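Local coordinates for alpha-1,6-mannanase (Bacteroides thetaiotaomicron, PDB 4V1S), which probably hydrolyses alpha-1,6-mannosidic linkages within mannan chains, as a glycoside hydrolase of family 76 from a gut symbiont, at residues R272-L275 / K276-Q279; I319-S322 / W323-M326; D325-D328 / T329-T333; N332-W335 / L336-F340. All coordinates share one frame; numbering follows the deposited sequence.

In the fold
Followed from the N terminus, all four contacts are local, each joining successive turns of one continuous segment, so none closes a long loop. Interaction 1 lies on helix 264-281. Interaction 2 lies midway along helix 313-330, and interaction 3 takes over at its C-terminal end, sharing D325 and M326 with it. Interaction 3 then overlaps interaction 4 at N332 and T333, where the short connection enters helix 334-350. No contact crosses another. Helices 264-281 and 313-330 are tied by the salt bridge from R272 to D325, while W335 of interaction 4 packs back on W323 and M326, joining three helices of the mainly helical body.

Interaction 1: residues R272-L275 / K276-Q279; sequences RSWL and KMYQ
W274 and M277 form a Met-aromatic contact one turn apart on helix 264-281, a helix of the (alpha/alpha)6 barrel characteristic of glycoside hydrolase family 76. The sulfur comes to the edge of the indole: M277 SD lies 5.3 Å from the centroid of the W274 five-membered ring, 75° off its normal, with CD1 the ring atom it meets. In M277, CG anti to its own carbonyl carbon (chi1 -64°) and an extended chi2 set SD beside that edge; the bend at chi3 turns only CE. M277 CG passes 3.3 Å from S273 O on the way. That same oxygen accepts the backbone bond of M277 N at 2.9 Å. Next to CD1 in the indole, W274 NE1 hydrogen-bonds to N232 of helix 222-239. M277 packs on I229 of that helix, while both side chains also meet helix 284-301. Around the helix, R272 and L275 instead face helix 313-330. On that same face, one turn on from L275, Q279 bends at chi2. L275 O accepts Q279 N at 3.1 Å and also a water, which donates a second bond of 2.8 Å to Q279 OE1.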
ATOM      1  N   ARG A 272      -3.175   9.384   3.929  1.00 12.91           N
ATOM      2  CA  ARG A 272      -1.868   9.199   4.537  1.00 11.38           C
ATOM      3  C   ARG A 272      -0.908  10.317   4.091  1.00 11.80           C
ATOM      4  O   ARG A 272      -0.113  10.848   4.884  1.00 13.73           O
ATOM      5  CB  ARG A 272      -1.303   7.829   4.183  1.00 11.17           C
ATOM      6  CG  ARG A 272      -2.147   6.674   4.667  1.00 12.64           C
ATOM      7  CD  ARG A 272      -1.363   5.373   4.657  1.00 14.60           C
ATOM      8  NE  ARG A 272      -0.414   5.427   5.759  1.00 15.65           N
ATOM      9  CZ  ARG A 272       0.694   4.719   5.884  1.00 17.33           C
ATOM     10  NH1 ARG A 272       1.060   3.829   4.966  1.00 18.80           N
ATOM     11  NH2 ARG A 272       1.446   4.906   6.971  1.00 26.56           N
ATOM     12  N   SER A 273      -0.979  10.669   2.808  1.00 11.31           N
ATOM     13  CA  SER A 273      -0.144  11.743   2.260  1.00 12.08           C
ATOM     14  C   SER A 273      -0.452  13.070   2.928  1.00 12.87           C
ATOM     15  O   SER A 273       0.465  13.780   3.360  1.00 15.16           O
ATOM     16  CB  SER A 273      -0.332  11.842   0.747  1.00 13.62           C
ATOM     17  OG  SER A 273       0.125  10.671   0.088  1.00 12.77           O
ATOM     18  N   TRP A 274      -1.735  13.407   3.001  1.00 13.48           N
ATOM     19  CA  TRP A 274      -2.137  14.666   3.590  1.00 13.97           C
ATOM     20  C   TRP A 274      -1.719  14.793   5.041  1.00 16.13           C
ATOM     21  O   TRP A 274      -1.340  15.894   5.487  1.00 17.28           O
ATOM     22  CB  TRP A 274      -3.635  14.884   3.456  1.00 14.20           C
ATOM     23  CG  TRP A 274      -4.127  15.126   2.057  1.00 14.03           C
ATOM     24  CD1 TRP A 274      -3.515  15.842   1.068  1.00 15.03           C
ATOM     25  CD2 TRP A 274      -5.379  14.665   1.505  1.00 13.57           C
ATOM     26  NE1 TRP A 274      -4.304  15.853  -0.056  1.00 15.18           N
ATOM     27  CE2 TRP A 274      -5.451  15.140   0.180  1.00 14.05           C
ATOM     28  CE3 TRP A 274      -6.434  13.890   2.000  1.00 13.65           C
ATOM     29  CZ2 TRP A 274      -6.550  14.884  -0.655  1.00 14.77           C
ATOM     30  CZ3 TRP A 274      -7.504  13.624   1.176  1.00 14.23           C
ATOM     31  CH2 TRP A 274      -7.562  14.116  -0.144  1.00 13.31           C
ATOM     32  N   LEU A 275      -1.758  13.695   5.796  1.00 15.39           N
ATOM     33  CA  LEU A 275      -1.322  13.750   7.196  1.00 16.30           C
ATOM     34  C   LEU A 275       0.153  14.082   7.278  1.00 16.84           C
ATOM     35  O   LEU A 275       0.564  14.838   8.162  1.00 20.59           O
ATOM     36  CB  LEU A 275      -1.679  12.454   7.947  1.00 18.54           C
ATOM     37  CG  LEU A 275      -3.193  12.232   8.135  1.00 17.65           C
ATOM     38  CD1 LEU A 275      -3.417  10.871   8.739  1.00 17.95           C
ATOM     39  CD2 LEU A 275      -3.836  13.314   9.002  1.00 18.00           C
ATOM     40  N   LYS A 276       0.975  13.533   6.383  1.00 16.61           N
ATOM     41  CA  LYS A 276       2.402  13.889   6.377  0.50 18.31           C
ATOM     42  C   LYS A 276       2.617  15.327   5.930  1.00 18.08           C
ATOM     43  O   LYS A 276       3.495  16.016   6.455  1.00 19.62           O
ATOM     44  CB  LYS A 276       3.239  12.938   5.528  0.50 17.53           C
ATOM     45  CG  LYS A 276       3.218  11.520   6.071  0.50 19.69           C
ATOM     46  CD  LYS A 276       4.370  10.671   5.574  0.50 17.30           C
ATOM     47  CE  LYS A 276       5.638  10.918   6.390  0.50 19.27           C
ATOM     48  NZ  LYS A 276       5.491  10.369   7.773  0.50 29.19           N
ATOM     49  N   MET A 277       1.809  15.787   4.973  1.00 16.51           N
ATOM     50  CA  MET A 277       1.929  17.168   4.500  1.00 18.88           C
ATOM     51  C   MET A 277       1.546  18.134   5.601  1.00 21.05           C
ATOM     52  O   MET A 277       2.173  19.181   5.745  1.00 21.44           O
ATOM     53  CB  MET A 277       1.096  17.396   3.250  1.00 19.03           C
ATOM     54  CG  MET A 277       1.598  16.551   2.080  1.00 16.22           C
ATOM     55  SD  MET A 277       0.586  16.565   0.618  1.00 17.47           S
ATOM     56  CE  MET A 277       1.134  18.133  -0.090  1.00 18.89           C
ATOM     57  N   TYR A 278       0.559  17.757   6.405  1.00 17.76           N
ATOM     58  CA  TYR A 278       0.205  18.533   7.580  1.00 21.63           C
ATOM     59  C   TYR A 278       1.367  18.655   8.555  1.00 23.21           C
ATOM     60  O   TYR A 278       1.689  19.756   9.013  1.00 27.97           O
ATOM     61  CB  TYR A 278      -0.992  17.904   8.284  1.00 20.19           C
ATOM     62  CG  TYR A 278      -1.315  18.558   9.604  1.00 23.99           C
ATOM     63  CD1 TYR A 278      -1.614  19.915   9.674  1.00 26.49           C
ATOM     64  CD2 TYR A 278      -1.333  17.815  10.780  1.00 27.01           C
ATOM     65  CE1 TYR A 278      -1.909  20.518  10.885  1.00 31.94           C
ATOM     66  CE2 TYR A 278      -1.644  18.406  11.985  1.00 33.90           C
ATOM     67  CZ  TYR A 278      -1.920  19.759  12.032  1.00 29.07           C
ATOM     68  OH  TYR A 278      -2.235  20.339  13.235  1.00 37.92           O
ATOM     69  N   GLN A 279       2.006  17.538   8.873  1.00 22.56           N
ATOM     70  CA  GLN A 279       3.160  17.574   9.790  1.00 24.95           C
ATOM     71  C   GLN A 279       4.306  18.430   9.237  1.00 27.79           C
ATOM     72  O   GLN A 279       4.960  19.163   9.995  1.00 29.89           O
ATOM     73  CB  GLN A 279       3.654  16.155  10.088  1.00 22.84           C
ATOM     74  CG  GLN A 279       2.648  15.308  10.859  1.00 29.79           C
ATOM     75  CD  GLN A 279       2.190  15.911  12.198  1.00 38.36           C
ATOM     76  OE1 GLN A 279       1.067  15.655  12.668  1.00 38.66           O
ATOM     77  NE2 GLN A 279       3.050  16.700  12.828  1.00 41.40           N
TER
HETATM   78  O   HOH W   1      -0.150  13.729  10.969  1.00 68.34           O

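Interaction 2: residues I319-S322 / W323-M326; sequences IIDS and WFDM
W323 lays its indole back over the turn that precedes it, against I319 and I320, and this is the densely packed part of the contact. The ring is carried there by a first torsion of -68°, which sets CG beside the backbone N. I319 O stands 3.5 Å above the indole plane, toward the rim, and the same face receives I319 CG2 in a CH-pi contact, in one of two modelled conformers of that isoleucine, 4.1 Å from the centroid of the six-membered ring. I320 divides its branches: CG1 meets W323 CZ3 at 4.0 Å, while CG2 runs alongside F324 and touches CE2 at 3.6 Å. At W323, an alanine would probably open a gap beneath I319 and I320 and leave E298, which accepts from the indole NE1, without that partner. The acidic side is looser within the two turns. There D321 OD1 approaches the edge of the F324 ring, near its plane, 3.9 Å from CD2, with the carboxylate turned 54° against the ring. Beyond it D325 is partly exposed, and the two acids hold their OD1 atoms 6.1 Å apart, each engaged with another helix: D321 with Y382 and R386, D325 with R272. Helix 313-330 here packs against helices 264-281, 284-301, 334-350 and 374-394, the helix-on-helix packing of the (alpha/alpha)6 barrel known for family 76.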
ATOM      1  N   ILE A 319      -7.495   2.139   4.403  1.00 12.93           N
ATOM      2  CA  ILE A 319      -8.326   2.849   5.381  0.50 12.87           C
ATOM      3  C   ILE A 319      -7.842   2.493   6.791  1.00 12.20           C
ATOM      4  O   ILE A 319      -7.759   3.361   7.678  1.00 13.32           O
ATOM      5  CB  ILE A 319      -9.818   2.526   5.195  0.50 13.45           C
ATOM      6  CG1 ILE A 319     -10.283   2.975   3.795  0.50 16.34           C
ATOM      7  CG2 ILE A 319     -10.659   3.151   6.310  0.50 15.29           C
ATOM      8  CD1 ILE A 319      -9.917   4.395   3.400  0.50 17.82           C
ATOM      9  N   ILE A 320      -7.482   1.219   6.999  1.00 11.86           N
ATOM     10  CA  ILE A 320      -6.951   0.803   8.298  1.00 11.14           C
ATOM     11  C   ILE A 320      -5.615   1.487   8.578  1.00 12.02           C
ATOM     12  O   ILE A 320      -5.399   2.000   9.693  1.00 12.78           O
ATOM     13  CB  ILE A 320      -6.831  -0.725   8.395  1.00 10.57           C
ATOM     14  CG1 ILE A 320      -8.179  -1.400   8.113  1.00 13.33           C
ATOM     15  CG2 ILE A 320      -6.291  -1.121   9.766  1.00 12.87           C
ATOM     16  CD1 ILE A 320      -8.164  -2.928   8.208  1.00 15.33           C
ATOM     17  N   ASP A 321      -4.734   1.577   7.576  1.00 12.31           N
ATOM     18  CA  ASP A 321      -3.475   2.296   7.782  1.00 12.28           C
ATOM     19  C   ASP A 321      -3.726   3.795   8.066  1.00 13.23           C
ATOM     20  O   ASP A 321      -2.961   4.405   8.824  1.00 15.13           O
ATOM     21  CB  ASP A 321      -2.530   2.161   6.559  1.00 12.81           C
ATOM     22  CG  ASP A 321      -1.568   1.000   6.686  1.00 16.69           C
ATOM     23  OD1 ASP A 321      -1.433   0.491   7.820  1.00 16.89           O
ATOM     24  OD2 ASP A 321      -0.942   0.632   5.665  1.00 15.64           O
ATOM     25  N   SER A 322      -4.788   4.367   7.471  1.00 11.88           N
ATOM     26  CA  SER A 322      -5.201   5.749   7.746  1.00 11.96           C
ATOM     27  C   SER A 322      -5.589   5.907   9.208  1.00 15.01           C
ATOM     28  O   SER A 322      -5.219   6.904   9.848  1.00 15.11           O
ATOM     29  CB  SER A 322      -6.337   6.202   6.785  1.00 14.40           C
ATOM     30  OG  SER A 322      -5.870   6.208   5.428  1.00 14.71           O
ATOM     31  N   TRP A 323      -6.360   4.955   9.726  1.00 11.26           N
ATOM     32  CA  TRP A 323      -6.698   4.963  11.146  1.00 12.23           C
ATOM     33  C   TRP A 323      -5.439   4.941  12.042  1.00 15.57           C
ATOM     34  O   TRP A 323      -5.371   5.686  13.028  1.00 15.56           O
ATOM     35  CB  TRP A 323      -7.656   3.843  11.507  1.00 14.51           C
ATOM     36  CG  TRP A 323      -8.972   3.983  10.967  1.00 13.66           C
ATOM     37  CD1 TRP A 323      -9.665   5.147  10.716  1.00 13.78           C
ATOM     38  CD2 TRP A 323      -9.844   2.910  10.631  1.00 11.78           C
ATOM     39  NE1 TRP A 323     -10.921   4.850  10.241  1.00 15.14           N
ATOM     40  CE2 TRP A 323     -11.072   3.483  10.199  1.00 14.18           C
ATOM     41  CE3 TRP A 323      -9.723   1.525  10.689  1.00 12.07           C
ATOM     42  CZ2 TRP A 323     -12.158   2.698   9.754  1.00 17.66           C
ATOM     43  CZ3 TRP A 323     -10.818   0.734  10.270  1.00 15.06           C
ATOM     44  CH2 TRP A 323     -12.010   1.328   9.808  1.00 15.51           C
ATOM     45  N   PHE A 324      -4.476   4.069  11.742  1.00 13.52           N
ATOM     46  CA  PHE A 324      -3.244   4.040  12.504  1.00 14.27           C
ATOM     47  C   PHE A 324      -2.531   5.389  12.433  1.00 14.74           C
ATOM     48  O   PHE A 324      -2.029   5.865  13.450  1.00 17.24           O
ATOM     49  CB  PHE A 324      -2.339   2.901  12.028  1.00 14.11           C
ATOM     50  CG  PHE A 324      -2.839   1.502  12.379  1.00 13.49           C
ATOM     51  CD1 PHE A 324      -3.206   1.188  13.703  1.00 14.79           C
ATOM     52  CD2 PHE A 324      -2.891   0.486  11.411  1.00 15.20           C
ATOM     53  CE1 PHE A 324      -3.611  -0.097  14.036  1.00 16.35           C
ATOM     54  CE2 PHE A 324      -3.252  -0.805  11.750  1.00 15.63           C
ATOM     55  CZ  PHE A 324      -3.646  -1.093  13.059  1.00 15.99           C
ATOM     56  N   ASP A 325      -2.482   6.009  11.240  1.00 13.92           N
ATOM     57  CA  ASP A 325      -1.844   7.306  11.109  1.00 15.10           C
ATOM     58  C   ASP A 325      -2.583   8.361  11.918  1.00 15.63           C
ATOM     59  O   ASP A 325      -1.949   9.241  12.504  1.00 19.16           O
ATOM     60  CB  ASP A 325      -1.797   7.801   9.669  1.00 16.31           C
ATOM     61  CG  ASP A 325      -0.799   7.076   8.811  1.00 18.01           C
ATOM     62  OD1 ASP A 325       0.045   6.262   9.297  1.00 17.75           O
ATOM     63  OD2 ASP A 325      -0.879   7.310   7.593  1.00 21.76           O
ATOM     64  N   MET A 326      -3.915   8.289  11.957  1.00 16.17           N
ATOM     65  CA  MET A 326      -4.693   9.226  12.763  0.50 18.01           C
ATOM     66  C   MET A 326      -4.353   9.090  14.248  1.00 18.18           C
ATOM     67  O   MET A 326      -4.225  10.083  14.938  1.00 22.14           O
ATOM     68  CB  MET A 326      -6.202   9.062  12.550  0.50 17.29           C
ATOM     69  CG  MET A 326      -6.709   9.723  11.292  0.50 20.22           C
ATOM     70  SD  MET A 326      -6.417  11.515  11.267  0.50 22.72           S
ATOM     71  CE  MET A 326      -7.367  11.975   9.826  0.50 21.24           C
TER

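Interaction 3: residues D325-D328 / T329-T333; sequences DMYD and TDKNT
Y327 holds CG anti to its backbone N (chi1 171°), swinging the phenol out along the helix, and K331 bends at chi2 (-68°), which brings CD over one face of that ring. K331 CD then sits 4.1 Å from the Y327 ring centroid, a CH-pi contact in which the two side chains cross at about a right angle. At the ring's edge, Y327 CD1 lies 3.5 Å from N332 O. All this happens where helix 313-330 ends: K331 leaves helical geometry with a positive phi, turning the chain toward helix 334-350, yet its N still donates to Y327 O at 2.8 Å. Two residues earlier D325 O is gripped twice, by T329 N and, at 2.8 Å, by T329 OG1, which reach it from opposite faces of its carbonyl plane; the hydroxyl is thereby satisfied by the backbone of its own helix. The exit itself is shaped by an Asx turn, D330 OD1 accepting from N332 N at 2.9 Å with the donor above the carboxylate plane. Nearby, K331 CE lies 3.6 Å from D328 O, while the D328 carboxylate hydrogen-bonds instead through OD1 to Y390 of helix 374-394.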
ATOM      1  N   ASP A 325      -2.482   6.009  11.240  1.00 13.92           N
ATOM      2  CA  ASP A 325      -1.844   7.306  11.109  1.00 15.10           C
ATOM      3  C   ASP A 325      -2.583   8.361  11.918  1.00 15.63           C
ATOM      4  O   ASP A 325      -1.949   9.241  12.504  1.00 19.16           O
ATOM      5  CB  ASP A 325      -1.797   7.801   9.669  1.00 16.31           C
ATOM      6  CG  ASP A 325      -0.799   7.076   8.811  1.00 18.01           C
ATOM      7  OD1 ASP A 325       0.045   6.262   9.297  1.00 17.75           O
ATOM      8  OD2 ASP A 325      -0.879   7.310   7.593  1.00 21.76           O
ATOM      9  N   MET A 326      -3.915   8.289  11.957  1.00 16.17           N
ATOM     10  CA  MET A 326      -4.693   9.226  12.763  0.50 18.01           C
ATOM     11  C   MET A 326      -4.353   9.090  14.248  1.00 18.18           C
ATOM     12  O   MET A 326      -4.225  10.083  14.938  1.00 22.14           O
ATOM     13  CB  MET A 326      -6.202   9.062  12.550  0.50 17.29           C
ATOM     14  CG  MET A 326      -6.709   9.723  11.292  0.50 20.22           C
ATOM     15  SD  MET A 326      -6.417  11.515  11.267  0.50 22.72           S
ATOM     16  CE  MET A 326      -7.367  11.975   9.826  0.50 21.24           C
ATOM     17  N   TYR A 327      -4.163   7.860  14.715  1.00 17.53           N
ATOM     18  CA  TYR A 327      -3.807   7.633  16.107  1.00 20.06           C
ATOM     19  C   TYR A 327      -2.437   8.240  16.347  1.00 18.49           C
ATOM     20  O   TYR A 327      -2.235   8.915  17.346  1.00 20.96           O
ATOM     21  CB  TYR A 327      -3.829   6.145  16.497  1.00 17.71           C
ATOM     22  CG  TYR A 327      -3.258   5.926  17.864  1.00 21.64           C
ATOM     23  CD1 TYR A 327      -4.021   6.180  18.995  1.00 22.01           C
ATOM     24  CD2 TYR A 327      -1.891   5.584  18.040  1.00 27.52           C
ATOM     25  CE1 TYR A 327      -3.481   6.017  20.259  1.00 27.05           C
ATOM     26  CE2 TYR A 327      -1.335   5.434  19.310  1.00 25.20           C
ATOM     27  CZ  TYR A 327      -2.143   5.658  20.414  1.00 27.99           C
ATOM     28  OH  TYR A 327      -1.643   5.520  21.686  1.00 34.82           O
ATOM     29  N   ASP A 328      -1.489   8.014  15.432  1.00 18.85           N
ATOM     30  CA  ASP A 328      -0.164   8.656  15.537  1.00 21.60           C
ATOM     31  C   ASP A 328      -0.269  10.200  15.616  1.00 21.45           C
ATOM     32  O   ASP A 328       0.547  10.870  16.277  1.00 26.10           O
ATOM     33  CB  ASP A 328       0.717   8.311  14.325  1.00 20.42           C
ATOM     34  CG  ASP A 328       1.066   6.851  14.236  1.00 20.90           C
ATOM     35  OD1 ASP A 328       0.925   6.125  15.240  1.00 25.52           O
ATOM     36  OD2 ASP A 328       1.493   6.427  13.121  1.00 22.34           O
ATOM     37  N   THR A 329      -1.275  10.754  14.945  1.00 22.37           N
ATOM     38  CA  THR A 329      -1.487  12.194  14.860  1.00 22.10           C
ATOM     39  C   THR A 329      -2.109  12.797  16.125  1.00 21.41           C
ATOM     40  O   THR A 329      -1.609  13.805  16.621  1.00 27.87           O
ATOM     41  CB  THR A 329      -2.354  12.541  13.625  1.00 22.21           C
ATOM     42  OG1 THR A 329      -1.690  12.073  12.443  1.00 23.89           O
ATOM     43  CG2 THR A 329      -2.592  14.048  13.488  1.00 25.63           C
ATOM     44  N   ASP A 330      -3.197  12.195  16.617  1.00 25.29           N
ATOM     45  CA  ASP A 330      -3.971  12.787  17.702  1.00 27.08           C
ATOM     46  C   ASP A 330      -4.066  11.962  18.996  1.00 23.92           C
ATOM     47  O   ASP A 330      -4.586  12.456  20.010  1.00 29.32           O
ATOM     48  CB  ASP A 330      -5.351  13.230  17.205  1.00 25.90           C
ATOM     49  CG  ASP A 330      -6.289  12.082  16.887  1.00 25.86           C
ATOM     50  OD1 ASP A 330      -6.022  10.923  17.267  1.00 26.28           O
ATOM     51  OD2 ASP A 330      -7.328  12.367  16.252  1.00 28.29           O
ATOM     52  N   LYS A 331      -3.500  10.760  18.960  1.00 24.03           N
ATOM     53  CA  LYS A 331      -3.452   9.820  20.094  1.00 23.78           C
ATOM     54  C   LYS A 331      -4.810   9.476  20.655  1.00 26.84           C
ATOM     55  O   LYS A 331      -4.924   9.052  21.811  1.00 26.41           O
ATOM     56  CB  LYS A 331      -2.536  10.350  21.192  1.00 28.16           C
ATOM     57  CG  LYS A 331      -1.094  10.432  20.752  1.00 40.25           C
ATOM     58  CD  LYS A 331      -0.523   9.037  20.534  1.00 43.94           C
ATOM     59  CE  LYS A 331       0.486   9.018  19.407  1.00 49.02           C
ATOM     60  NZ  LYS A 331       1.625   9.958  19.647  1.00 55.68           N
ATOM     61  N   ASN A 332      -5.837   9.607  19.815  1.00 26.61           N
ATOM     62  CA  ASN A 332      -7.177   9.205  20.192  1.00 24.37           C
ATOM     63  C   ASN A 332      -7.357   7.717  19.904  1.00 26.67           C
ATOM     64  O   ASN A 332      -7.297   7.288  18.766  1.00 22.51           O
ATOM     65  CB  ASN A 332      -8.209  10.025  19.417  1.00 20.73           C
ATOM     66  CG  ASN A 332      -9.614   9.808  19.908  1.00 26.24           C
ATOM     67  OD1 ASN A 332      -9.927   8.823  20.563  1.00 30.16           O
ATOM     68  ND2 ASN A 332     -10.491  10.731  19.554  1.00 33.30           N
ATOM     69  N   THR A 333      -7.589   6.932  20.956  1.00 22.93           N
ATOM     70  CA  THR A 333      -7.674   5.488  20.808  1.00 24.73           C
ATOM     71  C   THR A 333      -8.911   5.026  20.032  1.00 21.91           C
ATOM     72  O   THR A 333      -8.956   3.873  19.636  1.00 26.19           O
ATOM     73  CB  THR A 333      -7.631   4.750  22.180  1.00 29.40           C
ATOM     74  OG1 THR A 333      -8.721   5.186  23.001  1.00 29.77           O
ATOM     75  CG2 THR A 333      -6.297   4.993  22.899  1.00 31.96           C
TER

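Interaction 4: residues N332-W335 / L336-F340; sequences NTVW and LTKAF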
ATOM      1  N   ASN A 332      -5.837   9.607  19.815  1.00 26.61           N
ATOM      2  CA  ASN A 332      -7.177   9.205  20.192  1.00 24.37           C
ATOM      3  C   ASN A 332      -7.357   7.717  19.904  1.00 26.67           C
ATOM      4  O   ASN A 332      -7.297   7.288  18.766  1.00 22.51           O
ATOM      5  CB  ASN A 332      -8.209  10.025  19.417  1.00 20.73           C
ATOM      6  CG  ASN A 332      -9.614   9.808  19.908  1.00 26.24           C
ATOM      7  OD1 ASN A 332      -9.927   8.823  20.563  1.00 30.16           O
ATOM      8  ND2 ASN A 332     -10.491  10.731  19.554  1.00 33.30           N
ATOM      9  N   THR A 333      -7.589   6.932  20.956  1.00 22.93           N
ATOM     10  CA  THR A 333      -7.674   5.488  20.808  1.00 24.73           C
ATOM     11  C   THR A 333      -8.911   5.026  20.032  1.00 21.91           C
ATOM     12  O   THR A 333      -8.956   3.873  19.636  1.00 26.19           O
ATOM     13  CB  THR A 333      -7.631   4.750  22.180  1.00 29.40           C
ATOM     14  OG1 THR A 333      -8.721   5.186  23.001  1.00 29.77           O
ATOM     15  CG2 THR A 333      -6.297   4.993  22.899  1.00 31.96           C
ATOM     16  N   VAL A 334      -9.902   5.900  19.805  1.00 21.01           N
ATOM     17  CA  VAL A 334     -11.029   5.546  18.928  1.00 21.68           C
ATOM     18  C   VAL A 334     -10.533   5.012  17.576  1.00 21.41           C
ATOM     19  O   VAL A 334     -11.130   4.101  16.990  1.00 20.43           O
ATOM     20  CB  VAL A 334     -11.993   6.735  18.688  1.00 21.19           C
ATOM     21  CG1 VAL A 334     -11.384   7.806  17.778  1.00 31.94           C
ATOM     22  CG2 VAL A 334     -13.294   6.235  18.060  1.00 25.80           C
ATOM     23  N   TRP A 335      -9.450   5.590  17.073  1.00 20.01           N
ATOM     24  CA  TRP A 335      -8.911   5.169  15.774  1.00 17.49           C
ATOM     25  C   TRP A 335      -8.379   3.733  15.848  1.00 17.28           C
ATOM     26  O   TRP A 335      -8.558   2.973  14.925  1.00 17.62           O
ATOM     27  CB  TRP A 335      -7.780   6.090  15.333  1.00 16.64           C
ATOM     28  CG  TRP A 335      -8.174   7.522  15.177  1.00 14.84           C
ATOM     29  CD1 TRP A 335      -7.659   8.566  15.860  1.00 17.37           C
ATOM     30  CD2 TRP A 335      -9.146   8.065  14.270  1.00 17.64           C
ATOM     31  NE1 TRP A 335      -8.260   9.742  15.466  1.00 18.96           N
ATOM     32  CE2 TRP A 335      -9.165   9.463  14.474  1.00 18.70           C
ATOM     33  CE3 TRP A 335     -10.002   7.511  13.303  1.00 19.77           C
ATOM     34  CZ2 TRP A 335      -9.986  10.319  13.735  1.00 20.88           C
ATOM     35  CZ3 TRP A 335     -10.818   8.357  12.579  1.00 22.55           C
ATOM     36  CH2 TRP A 335     -10.818   9.748  12.811  1.00 22.08           C
ATOM     37  N   LEU A 336      -7.779   3.363  16.973  1.00 18.58           N
ATOM     38  CA  LEU A 336      -7.297   1.977  17.164  1.00 19.46           C
ATOM     39  C   LEU A 336      -8.474   1.034  17.364  1.00 19.87           C
ATOM     40  O   LEU A 336      -8.468  -0.068  16.867  1.00 21.86           O
ATOM     41  CB  LEU A 336      -6.330   1.900  18.322  1.00 18.84           C
ATOM     42  CG  LEU A 336      -5.106   2.773  18.151  1.00 19.98           C
ATOM     43  CD1 LEU A 336      -4.159   2.489  19.288  1.00 18.87           C
ATOM     44  CD2 LEU A 336      -4.477   2.569  16.768  1.00 20.50           C
ATOM     45  N   THR A 337      -9.513   1.485  18.051  1.00 19.06           N
ATOM     46  CA  THR A 337     -10.704   0.685  18.162  1.00 20.46           C
ATOM     47  C   THR A 337     -11.254   0.257  16.816  1.00 17.81           C
ATOM     48  O   THR A 337     -11.641  -0.900  16.630  1.00 21.27           O
ATOM     49  CB  THR A 337     -11.788   1.424  18.981  1.00 24.84           C
ATOM     50  OG1 THR A 337     -11.281   1.658  20.296  1.00 29.12           O
ATOM     51  CG2 THR A 337     -13.056   0.600  19.079  1.00 30.20           C
ATOM     52  N   LYS A 338     -11.309   1.194  15.887  1.00 16.20           N
ATOM     53  CA  LYS A 338     -11.779   0.902  14.556  1.00 16.80           C
ATOM     54  C   LYS A 338     -10.824  -0.110  13.899  1.00 15.00           C
ATOM     55  O   LYS A 338     -11.252  -1.094  13.322  1.00 15.17           O
ATOM     56  CB  LYS A 338     -11.867   2.214  13.744  1.00 17.03           C
ATOM     57  CG  LYS A 338     -12.968   3.160  14.235  1.00 18.20           C
ATOM     58  CD  LYS A 338     -12.980   4.499  13.504  1.00 22.71           C
ATOM     59  CE  LYS A 338     -14.169   5.333  13.927  1.00 25.76           C
ATOM     60  NZ  LYS A 338     -14.083   6.676  13.319  1.00 25.39           N
ATOM     61  N   ALA A 339      -9.528   0.157  13.973  1.00 12.71           N
ATOM     62  CA  ALA A 339      -8.563  -0.681  13.295  1.00 14.44           C
ATOM     63  C   ALA A 339      -8.640  -2.122  13.815  1.00 13.86           C
ATOM     64  O   ALA A 339      -8.690  -3.074  13.045  1.00 16.77           O
ATOM     65  CB  ALA A 339      -7.174  -0.096  13.444  1.00 16.26           C
ATOM     66  N   PHE A 340      -8.638  -2.280  15.118  1.00 13.43           N
ATOM     67  CA  PHE A 340      -8.686  -3.616  15.686  1.00 14.83           C
ATOM     68  C   PHE A 340      -9.997  -4.326  15.370  1.00 14.67           C
ATOM     69  O   PHE A 340     -10.010  -5.520  15.115  1.00 18.29           O
ATOM     70  CB  PHE A 340      -8.468  -3.602  17.181  1.00 18.30           C
ATOM     71  CG  PHE A 340      -7.067  -3.241  17.598  1.00 18.72           C
ATOM     72  CD1 PHE A 340      -6.000  -3.987  17.180  1.00 23.08           C
ATOM     73  CD2 PHE A 340      -6.838  -2.180  18.465  1.00 24.15           C
ATOM     74  CE1 PHE A 340      -4.721  -3.682  17.590  1.00 22.63           C
ATOM     75  CE2 PHE A 340      -5.571  -1.871  18.868  1.00 26.74           C
ATOM     76  CZ  PHE A 340      -4.506  -2.616  18.417  1.00 26.54           C
TER
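T333 and T337 meet in the first turn of helix 334-350, which is capped by a side chain at its N-terminal end. N332 provides that cap: its OD1 accepts V334 N at 3.0 Å, the donor lying above the amide plane, so that an early backbone N-H has a partner before the regular helical bonds begin. T333 follows, with an oxygen that takes two bonds. T337 N donates the regular helical bond at 2.9 Å, and T337 OG1 adds a longer one of 3.3 Å from above the carbonyl plane. The hydroxyl is put in place by a first torsion of -61°, which turns it beside the T337 backbone N. A valine here would probably leave T333 O without its second donor. V334 comes next, setting CG1 over one face of the neighbouring indole, 4.1 Å above the W335 plane and toward its rim, while V334 O accepts K338 N. W335 ends the segment and turns toward helix 313-330, where its ring packs on M326 and its NE1 hydrogen-bonds to D330 OD2. K338 runs beside it, fully extended beyond CG and pointing the same way, to a salt bridge with E298 of helix 284-301. Its NZ passes the indole obliquely, 3.7 Å from W335 CZ3.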